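Local atomic coordinates of protein p13 MTCP-1 (Homo sapiens, PDB entry 1A1X), a protein that binds the PH domains of the kinases AKT1 and AKT2, enhances their phosphorylation and activation, and is encoded by a proto-oncogene of T-cell malignancies. Residues H17-V31 and R44-A56. Residues are numbered along the deposited sequence; the frame is centred on the assembly and turned at random.
Sequences HQEGIYRDEYQRTWV and RVQQIQVPLGDAA
Gln47 lies across Trp30 and packs tightly against it: Gln47 CB stands 3.5 Å above the centroid of the six-membered ring of Trp30, a CH-pi contact almost on the ring normal, and Gln47 CG meets Trp30 CE2 at 3.4 Å. A bend at chi2 (-77°) then lifts the Gln47 amide off the ring face, and its NE2 donates to Thr29 O (2.8 Å) within both the amide and carbonyl planes. In the ring plane, Trp30 NE1 donates to Asp24 OD2 at 2.9 Å, which restrains the indole's rotation; Arg28 NE and NH2 hold the same oxygen in a salt bridge and so position the carboxylate. Alongside, Thr29 OG1 donates to Ile48 O (2.8 Å), and Val31 and Gln46 exchange both backbone bonds of an antiparallel hydrogen-bonded pair.

Farther along, towards residues 50-56, the contact is more open to solvent. Val50 CG2 meets Ile21 CG2 tip to tip at 3.7 Å, and Leu52 splays its methyls between Arg23 and a face of the His17 ring. The opposite face takes exposed Ala55 through CA, while His17 NE2 donates to Gly53 O (2.9 Å), which lies in the ring plane.

The loop thus drapes over the outside of the TCL1-family barrel, across strands 21-24 and 29-36, whereas Trp30 points inward against Leu14 of strand 13-16 and Leu100 of strand 97-104.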
loop_
_atom_site.group_PDB
_atom_site.type_symbol
_atom_site.label_atom_id
_atom_site.label_comp_id
_atom_site.label_asym_id
_atom_site.label_seq_id
_atom_site.Cartn_x
_atom_site.Cartn_y
_atom_site.Cartn_z
ATOM N N HIS A 17 -9.506 14.334 -16.999
ATOM C CA HIS A 17 -10.750 14.813 -17.596
ATOM C C HIS A 17 -11.144 16.059 -16.825
ATOM O O HIS A 17 -11.351 17.141 -17.388
ATOM C CB HIS A 17 -11.860 13.777 -17.487
ATOM C CG HIS A 17 -13.098 14.174 -18.215
ATOM N ND1 HIS A 17 -13.211 14.082 -19.584
ATOM C CD2 HIS A 17 -14.242 14.746 -17.780
ATOM C CE1 HIS A 17 -14.370 14.585 -19.962
ATOM N NE2 HIS A 17 -15.015 14.996 -18.886
ATOM N N GLN A 18 -11.211 15.880 -15.515
ATOM C CA GLN A 18 -11.532 16.926 -14.575
ATOM C C GLN A 18 -10.493 16.732 -13.480
ATOM O O GLN A 18 -9.917 15.647 -13.362
ATOM C CB GLN A 18 -12.930 16.690 -14.028
ATOM C CG GLN A 18 -13.470 17.810 -13.198
ATOM C CD GLN A 18 -14.857 17.509 -12.689
ATOM O OE1 GLN A 18 -15.034 16.668 -11.801
ATOM N NE2 GLN A 18 -15.857 18.193 -13.247
ATOM N N GLU A 19 -10.239 17.769 -12.691
ATOM C CA GLU A 19 -9.252 17.684 -11.619
ATOM C C GLU A 19 -9.484 16.433 -10.782
ATOM O O GLU A 19 -10.568 16.245 -10.244
ATOM C CB GLU A 19 -9.341 18.925 -10.718
ATOM C CG GLU A 19 -8.015 19.658 -10.483
ATOM C CD GLU A 19 -7.171 19.049 -9.376
ATOM O OE1 GLU A 19 -6.417 18.086 -9.635
ATOM O OE2 GLU A 19 -7.252 19.551 -8.239
ATOM N N GLY A 20 -8.490 15.554 -10.738
ATOM C CA GLY A 20 -8.609 14.335 -9.957
ATOM C C GLY A 20 -9.300 13.144 -10.603
ATOM O O GLY A 20 -9.313 12.054 -10.021
ATOM N N ILE A 21 -9.902 13.340 -11.778
ATOM C CA ILE A 21 -10.573 12.243 -12.469
ATOM C C ILE A 21 -9.893 12.002 -13.806
ATOM O O ILE A 21 -9.802 12.898 -14.650
ATOM C CB ILE A 21 -12.085 12.504 -12.658
ATOM C CG1 ILE A 21 -12.745 12.745 -11.301
ATOM C CG2 ILE A 21 -12.763 11.282 -13.321
ATOM C CD1 ILE A 21 -14.229 13.062 -11.378
ATOM N N TYR A 22 -9.378 10.789 -13.961
ATOM C CA TYR A 22 -8.661 10.377 -15.147
ATOM C C TYR A 22 -9.400 9.283 -15.895
ATOM O O TYR A 22 -10.333 8.678 -15.377
ATOM C CB TYR A 22 -7.278 9.850 -14.738
ATOM C CG TYR A 22 -6.366 10.909 -14.153
ATOM C CD1 TYR A 22 -6.554 11.386 -12.852
ATOM C CD2 TYR A 22 -5.340 11.462 -14.912
ATOM C CE1 TYR A 22 -5.740 12.393 -12.334
ATOM C CE2 TYR A 22 -4.524 12.464 -14.408
ATOM C CZ TYR A 22 -4.728 12.926 -13.122
ATOM O OH TYR A 22 -3.926 13.925 -12.633
ATOM N N ARG A 23 -8.958 9.025 -17.118
ATOM C CA ARG A 23 -9.519 7.963 -17.950
ATOM C C ARG A 23 -8.368 7.189 -18.593
ATOM O O ARG A 23 -7.389 7.791 -19.034
ATOM C CB ARG A 23 -10.438 8.535 -19.028
ATOM C CG ARG A 23 -11.791 8.966 -18.511
ATOM C CD ARG A 23 -12.773 9.120 -19.648
ATOM N NE ARG A 23 -12.348 10.155 -20.580
ATOM C CZ ARG A 23 -13.175 10.845 -21.357
ATOM N NH1 ARG A 23 -14.484 10.609 -21.316
ATOM N NH2 ARG A 23 -12.694 11.782 -22.165
ATOM N N ASP A 24 -8.463 5.862 -18.614
ATOM C CA ASP A 24 -7.406 5.042 -19.200
ATOM C C ASP A 24 -7.716 4.692 -20.650
ATOM O O ASP A 24 -8.678 5.198 -21.223
ATOM C CB ASP A 24 -7.143 3.775 -18.360
ATOM C CG ASP A 24 -8.367 2.872 -18.224
ATOM O OD1 ASP A 24 -9.270 2.926 -19.069
ATOM O OD2 ASP A 24 -8.426 2.086 -17.264
ATOM N N GLU A 25 -6.905 3.823 -21.234
ATOM C CA GLU A 25 -7.087 3.408 -22.621
ATOM C C GLU A 25 -8.428 2.717 -22.921
ATOM O O GLU A 25 -8.804 2.581 -24.083
ATOM C CB GLU A 25 -5.945 2.488 -23.039
ATOM C CG GLU A 25 -5.853 1.195 -22.225
ATOM C CD GLU A 25 -4.865 1.279 -21.079
ATOM O OE1 GLU A 25 -4.701 2.374 -20.493
ATOM O OE2 GLU A 25 -4.251 0.238 -20.766
ATOM N N TYR A 26 -9.129 2.269 -21.879
ATOM C CA TYR A 26 -10.422 1.596 -22.023
ATOM C C TYR A 26 -11.605 2.508 -21.730
ATOM O O TYR A 26 -12.746 2.040 -21.676
ATOM C CB TYR A 26 -10.507 0.398 -21.086
ATOM C CG TYR A 26 -9.431 -0.619 -21.303
ATOM C CD1 TYR A 26 -9.115 -1.061 -22.583
ATOM C CD2 TYR A 26 -8.724 -1.146 -20.227
ATOM C CE1 TYR A 26 -8.119 -2.005 -22.790
ATOM C CE2 TYR A 26 -7.724 -2.094 -20.421
ATOM C CZ TYR A 26 -7.428 -2.516 -21.704
ATOM O OH TYR A 26 -6.437 -3.442 -21.911
ATOM N N GLN A 27 -11.329 3.795 -21.523
ATOM C CA GLN A 27 -12.351 4.797 -21.207
ATOM C C GLN A 27 -12.906 4.659 -19.791
ATOM O O GLN A 27 -13.918 5.266 -19.449
ATOM C CB GLN A 27 -13.500 4.764 -22.219
ATOM C CG GLN A 27 -13.129 5.231 -23.617
ATOM C CD GLN A 27 -14.241 4.958 -24.619
ATOM O OE1 GLN A 27 -14.166 4.005 -25.408
ATOM N NE2 GLN A 27 -15.296 5.777 -24.575
ATOM N N ARG A 28 -12.246 3.849 -18.971
ATOM C CA ARG A 28 -12.665 3.667 -17.592
ATOM C C ARG A 28 -12.143 4.837 -16.764
ATOM O O ARG A 28 -11.051 5.353 -17.010
ATOM C CB ARG A 28 -12.110 2.360 -17.036
ATOM C CG ARG A 28 -12.663 1.131 -17.710
ATOM C CD ARG A 28 -12.066 -0.097 -17.106
ATOM N NE ARG A 28 -10.613 -0.017 -17.126
ATOM C CZ ARG A 28 -9.807 -0.920 -16.584
ATOM N NH1 ARG A 28 -10.314 -1.985 -15.971
ATOM N NH2 ARG A 28 -8.490 -0.756 -16.649
ATOM N N THR A 29 -12.935 5.271 -15.794
ATOM C CA THR A 29 -12.527 6.383 -14.951
ATOM C C THR A 29 -11.770 5.942 -13.697
ATOM O O THR A 29 -12.019 4.871 -13.138
ATOM C CB THR A 29 -13.723 7.269 -14.558
ATOM O OG1 THR A 29 -14.741 6.462 -13.969
ATOM C CG2 THR A 29 -14.284 7.974 -15.773
ATOM N N TRP A 30 -10.805 6.765 -13.303
ATOM C CA TRP A 30 -9.984 6.535 -12.125
ATOM C C TRP A 30 -10.028 7.817 -11.320
ATOM O O TRP A 30 -9.960 8.902 -11.894
ATOM C CB TRP A 30 -8.547 6.267 -12.535
ATOM C CG TRP A 30 -8.327 4.947 -13.169
ATOM C CD1 TRP A 30 -8.661 4.581 -14.443
ATOM C CD2 TRP A 30 -7.686 3.812 -12.578
ATOM N NE1 TRP A 30 -8.264 3.289 -14.681
ATOM C CE2 TRP A 30 -7.661 2.792 -13.554
ATOM C CE3 TRP A 30 -7.127 3.556 -11.319
ATOM C CZ2 TRP A 30 -7.096 1.534 -13.312
ATOM C CZ3 TRP A 30 -6.560 2.303 -11.079
ATOM C CH2 TRP A 30 -6.551 1.310 -12.073
ATOM N N VAL A 31 -10.209 7.706 -10.008
ATOM C CA VAL A 31 -10.250 8.879 -9.136
ATOM C C VAL A 31 -8.909 8.964 -8.411
ATOM O O VAL A 31 -8.470 7.992 -7.780
ATOM C CB VAL A 31 -11.400 8.781 -8.096
ATOM C CG1 VAL A 31 -11.342 9.952 -7.128
ATOM C CG2 VAL A 31 -12.758 8.757 -8.801
ATOM N N ARG A 44 -3.011 8.345 -4.633
ATOM C CA ARG A 44 -3.685 7.062 -4.519
ATOM C C ARG A 44 -4.768 7.132 -5.587
ATOM O O ARG A 44 -5.597 8.035 -5.582
ATOM C CB ARG A 44 -4.277 6.890 -3.121
ATOM C CG ARG A 44 -4.816 5.497 -2.844
ATOM C CD ARG A 44 -4.744 5.187 -1.359
ATOM N NE ARG A 44 -5.464 6.172 -0.570
ATOM C CZ ARG A 44 -6.770 6.135 -0.326
ATOM N NH1 ARG A 44 -7.519 5.153 -0.809
ATOM N NH2 ARG A 44 -7.323 7.080 0.419
ATOM N N VAL A 45 -4.701 6.224 -6.550
ATOM C CA VAL A 45 -5.637 6.235 -7.667
ATOM C C VAL A 45 -6.451 4.951 -7.700
ATOM O O VAL A 45 -5.892 3.852 -7.749
ATOM C CB VAL A 45 -4.875 6.410 -9.024
ATOM C CG1 VAL A 45 -5.808 6.924 -10.087
ATOM C CG2 VAL A 45 -3.669 7.352 -8.863
ATOM N N GLN A 46 -7.772 5.106 -7.670
ATOM C CA GLN A 46 -8.686 3.974 -7.684
ATOM C C GLN A 46 -9.630 3.982 -8.881
ATOM O O GLN A 46 -10.183 5.024 -9.254
ATOM C CB GLN A 46 -9.505 3.937 -6.388
ATOM C CG GLN A 46 -8.682 3.662 -5.146
ATOM C CD GLN A 46 -9.541 3.533 -3.912
ATOM O OE1 GLN A 46 -10.732 3.809 -3.953
ATOM N NE2 GLN A 46 -8.938 3.111 -2.802
ATOM N N GLN A 47 -9.830 2.799 -9.455
ATOM C CA GLN A 47 -10.707 2.630 -10.606
ATOM C C GLN A 47 -12.146 2.532 -10.120
ATOM O O GLN A 47 -12.619 1.468 -9.717
ATOM C CB GLN A 47 -10.307 1.381 -11.404
ATOM C CG GLN A 47 -10.673 1.433 -12.885
ATOM C CD GLN A 47 -12.141 1.179 -13.132
ATOM O OE1 GLN A 47 -12.567 0.026 -13.202
ATOM N NE2 GLN A 47 -12.928 2.246 -13.260
ATOM N N ILE A 48 -12.809 3.679 -10.113
ATOM C CA ILE A 48 -14.193 3.785 -9.693
ATOM C C ILE A 48 -14.959 4.527 -10.780
ATOM O O ILE A 48 -14.482 5.538 -11.312
ATOM C CB ILE A 48 -14.306 4.560 -8.354
ATOM C CG1 ILE A 48 -13.546 3.806 -7.250
ATOM C CG2 ILE A 48 -15.784 4.767 -7.966
ATOM C CD1 ILE A 48 -13.484 4.541 -5.910
ATOM N N GLN A 49 -16.127 3.993 -11.125
ATOM C CA GLN A 49 -17.013 4.575 -12.131
ATOM C C GLN A 49 -17.665 5.850 -11.578
ATOM O O GLN A 49 -18.411 5.808 -10.602
ATOM C CB GLN A 49 -18.085 3.549 -12.497
ATOM C CG GLN A 49 -19.045 3.969 -13.593
ATOM C CD GLN A 49 -19.981 2.836 -13.990
ATOM O OE1 GLN A 49 -19.539 1.785 -14.484
ATOM N NE2 GLN A 49 -21.276 3.031 -13.757
ATOM N N VAL A 50 -17.311 6.994 -12.149
ATOM C CA VAL A 50 -17.876 8.265 -11.704
ATOM C C VAL A 50 -18.451 8.987 -12.912
ATOM O O VAL A 50 -18.113 8.659 -14.048
ATOM C CB VAL A 50 -16.816 9.164 -11.010
ATOM C CG1 VAL A 50 -16.365 8.536 -9.704
ATOM C CG2 VAL A 50 -15.622 9.394 -11.919
ATOM N N PRO A 51 -19.366 9.943 -12.690
ATOM C CA PRO A 51 -19.945 10.664 -13.826
ATOM C C PRO A 51 -18.910 11.570 -14.459
ATOM O O PRO A 51 -17.925 11.954 -13.821
ATOM C CB PRO A 51 -21.065 11.477 -13.177
ATOM C CG PRO A 51 -20.524 11.768 -11.818
ATOM C CD PRO A 51 -19.930 10.431 -11.419
ATOM N N LEU A 52 -19.099 11.852 -15.737
ATOM C CA LEU A 52 -18.193 12.734 -16.450
ATOM C C LEU A 52 -19.016 13.879 -17.000
ATOM O O LEU A 52 -20.076 13.663 -17.589
ATOM C CB LEU A 52 -17.498 12.008 -17.602
ATOM C CG LEU A 52 -16.446 10.965 -17.239
ATOM C CD1 LEU A 52 -15.939 10.294 -18.504
ATOM C CD2 LEU A 52 -15.309 11.614 -16.492
ATOM N N GLY A 53 -18.560 15.096 -16.736
ATOM C CA GLY A 53 -19.243 16.267 -17.244
ATOM C C GLY A 53 -18.314 16.841 -18.291
ATOM O O GLY A 53 -17.703 16.088 -19.061
ATOM N N ASP A 54 -18.161 18.160 -18.292
ATOM C CA ASP A 54 -17.273 18.813 -19.248
ATOM C C ASP A 54 -15.810 18.580 -18.866
ATOM O O ASP A 54 -15.488 18.432 -17.681
ATOM C CB ASP A 54 -17.525 20.324 -19.265
ATOM C CG ASP A 54 -18.961 20.681 -19.598
ATOM O OD1 ASP A 54 -19.684 19.838 -20.161
ATOM O OD2 ASP A 54 -19.367 21.817 -19.290
ATOM N N ALA A 55 -14.936 18.520 -19.869
ATOM C CA ALA A 55 -13.511 18.366 -19.608
ATOM C C ALA A 55 -13.081 19.726 -19.086
ATOM O O ALA A 55 -13.548 20.755 -19.574
ATOM C CB ALA A 55 -12.772 18.042 -20.880
ATOM N N ALA A 56 -12.232 19.747 -18.066
ATOM C CA ALA A 56 -11.787 21.023 -17.518
ATOM C C ALA A 56 -10.817 21.727 -18.468
ATOM O O ALA A 56 -10.143 21.074 -19.265
ATOM C CB ALA A 56 -11.131 20.812 -16.154
#